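Inorganic pyrophosphatase (Helicobacter pylori, PDB 2BQX) catalyses the magnesium-dependent hydrolysis of inorganic pyrophosphate to two phosphate ions, as a homohexamer. Local coordinates at residues N93-E97 / S98-E102. Sequence-based numbering, arbitrary orientation.
Sequences NMEDE and SGMDE
Asp96 leans forward over the turn that it begins, its carboxylate meeting the backbone N-H groups of Ser98 and Gly99. With chi1 at 61°, CG sits over the residue's own backbone, flanked by its N and C, which turns the carboxylate toward the turn; CG is 3.7 Å from Gly99 O. Beyond it, OD1 accepts a hydrogen bond from Ser98 N at 2.6 Å, the donor lying above the carboxylate plane, and a weak one from Gly99 N. The other oxygen, OD2, accepts a hydrogen bond from a water 2.7 Å away that also donates to Asp101 OD2; this water spans two carboxylate oxygens that are 4.2 Å apart. A second water links Asp96 OD2, weakly, to Glu97 OE1 and Ser98 OG. The type I turn from Asp96 to Gly99 closes a beta hairpin between strands 83-96 and 99-108, where Met94 and Asp101 form an antiparallel hydrogen-bonded pair. Asp101 is a predicted magnesium ligand, close to Asp64 and Asp69, and its OD2 also forms a salt bridge with Lys103. The Met94 side chain runs beside that of Asp101, CG 4.0 Å from Asp101 CB. On the sheet face bearing Glu95 and Met100, the bent Met100 chain brings SD to 3.7 Å from Glu95 CB and folds CE over Met94 O.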
loop_
_atom_site.group_PDB
_atom_site.type_symbol
_atom_site.label_atom_id
_atom_site.label_comp_id
_atom_site.label_asym_id
_atom_site.label_seq_id
_atom_site.Cartn_x
_atom_site.Cartn_y
_atom_site.Cartn_z
ATOM N N ASN A 93 3.945 31.102 6.044
ATOM C CA ASN A 93 4.224 31.717 7.338
ATOM C C ASN A 93 3.196 31.298 8.386
ATOM O O ASN A 93 1.995 31.304 8.128
ATOM C CB ASN A 93 4.219 33.240 7.182
ATOM C CG ASN A 93 5.296 33.731 6.232
ATOM O OD1 ASN A 93 5.080 34.663 5.456
ATOM N ND2 ASN A 93 6.465 33.112 6.295
ATOM N N MET A 94 3.670 30.936 9.573
ATOM C CA MET A 94 2.777 30.520 10.642
ATOM C C MET A 94 3.368 30.832 12.009
ATOM O O MET A 94 4.580 31.009 12.161
ATOM C CB MET A 94 2.502 29.017 10.550
ATOM C CG MET A 94 3.756 28.155 10.633
ATOM S SD MET A 94 3.394 26.409 10.325
ATOM C CE MET A 94 3.097 26.454 8.587
ATOM N N GLU A 95 2.500 30.879 13.006
ATOM C CA GLU A 95 2.922 31.148 14.369
ATOM C C GLU A 95 2.548 29.958 15.238
ATOM O O GLU A 95 1.425 29.459 15.149
ATOM C CB GLU A 95 2.213 32.397 14.900
ATOM C CG GLU A 95 2.631 32.791 16.306
ATOM C CD GLU A 95 1.625 33.696 16.987
ATOM O OE1 GLU A 95 0.714 34.210 16.299
ATOM O OE2 GLU A 95 1.747 33.893 18.215
ATOM N N ASP A 96 3.485 29.476 16.050
ATOM C CA ASP A 96 3.182 28.379 16.961
ATOM C C ASP A 96 3.488 28.830 18.382
ATOM O O ASP A 96 3.788 30.007 18.612
ATOM C CB ASP A 96 3.952 27.093 16.615
ATOM C CG ASP A 96 5.459 27.248 16.692
ATOM O OD1 ASP A 96 5.957 28.089 17.470
ATOM O OD2 ASP A 96 6.151 26.494 15.973
ATOM N N GLU A 97 3.410 27.910 19.337
ATOM C CA GLU A 97 3.652 28.258 20.735
ATOM C C GLU A 97 5.072 28.750 21.009
ATOM O O GLU A 97 5.329 29.345 22.055
ATOM C CB GLU A 97 3.354 27.065 21.652
ATOM C CG GLU A 97 4.406 25.965 21.611
ATOM C CD GLU A 97 4.327 25.122 20.356
ATOM O OE1 GLU A 97 5.297 24.391 20.073
ATOM O OE2 GLU A 97 3.296 25.178 19.657
ATOM N N SER A 98 5.988 28.507 20.077
ATOM C CA SER A 98 7.376 28.927 20.252
ATOM C C SER A 98 7.708 30.232 19.539
ATOM O O SER A 98 8.717 30.868 19.834
ATOM C CB SER A 98 8.329 27.834 19.762
ATOM O OG SER A 98 8.234 26.675 20.569
ATOM N N GLY A 99 6.865 30.629 18.598
ATOM C CA GLY A 99 7.120 31.858 17.872
ATOM C C GLY A 99 6.791 31.703 16.406
ATOM O O GLY A 99 6.026 30.818 16.021
ATOM N N MET A 100 7.369 32.562 15.577
ATOM C CA MET A 100 7.113 32.497 14.152
ATOM C C MET A 100 7.874 31.345 13.522
ATOM O O MET A 100 8.946 30.953 13.987
ATOM C CB MET A 100 7.495 33.817 13.483
ATOM C CG MET A 100 6.590 34.973 13.874
ATOM S SD MET A 100 4.840 34.586 13.617
ATOM C CE MET A 100 4.737 34.582 11.823
ATOM N N ASP A 101 7.299 30.786 12.468
ATOM C CA ASP A 101 7.927 29.679 11.780
ATOM C C ASP A 101 7.643 29.871 10.303
ATOM O O ASP A 101 6.622 30.438 9.923
ATOM C CB ASP A 101 7.357 28.350 12.279
ATOM C CG ASP A 101 8.183 27.152 11.835
ATOM O OD1 ASP A 101 9.266 27.344 11.239
ATOM O OD2 ASP A 101 7.750 26.012 12.093
ATOM N N GLU A 102 8.567 29.416 9.474
ATOM C CA GLU A 102 8.419 29.555 8.041
ATOM C C GLU A 102 8.637 28.196 7.405
ATOM O O GLU A 102 9.503 27.434 7.837
ATOM C CB GLU A 102 9.453 30.548 7.501
ATOM C CG GLU A 102 10.890 30.147 7.823
ATOM C CD GLU A 102 11.237 30.329 9.294
ATOM O OE1 GLU A 102 12.083 29.565 9.808
ATOM O OE2 GLU A 102 10.673 31.245 9.932
HETATM O O HOH W 1 5.522 25.644 13.503
HETATM O O HOH W 2 7.587 24.916 18.271
#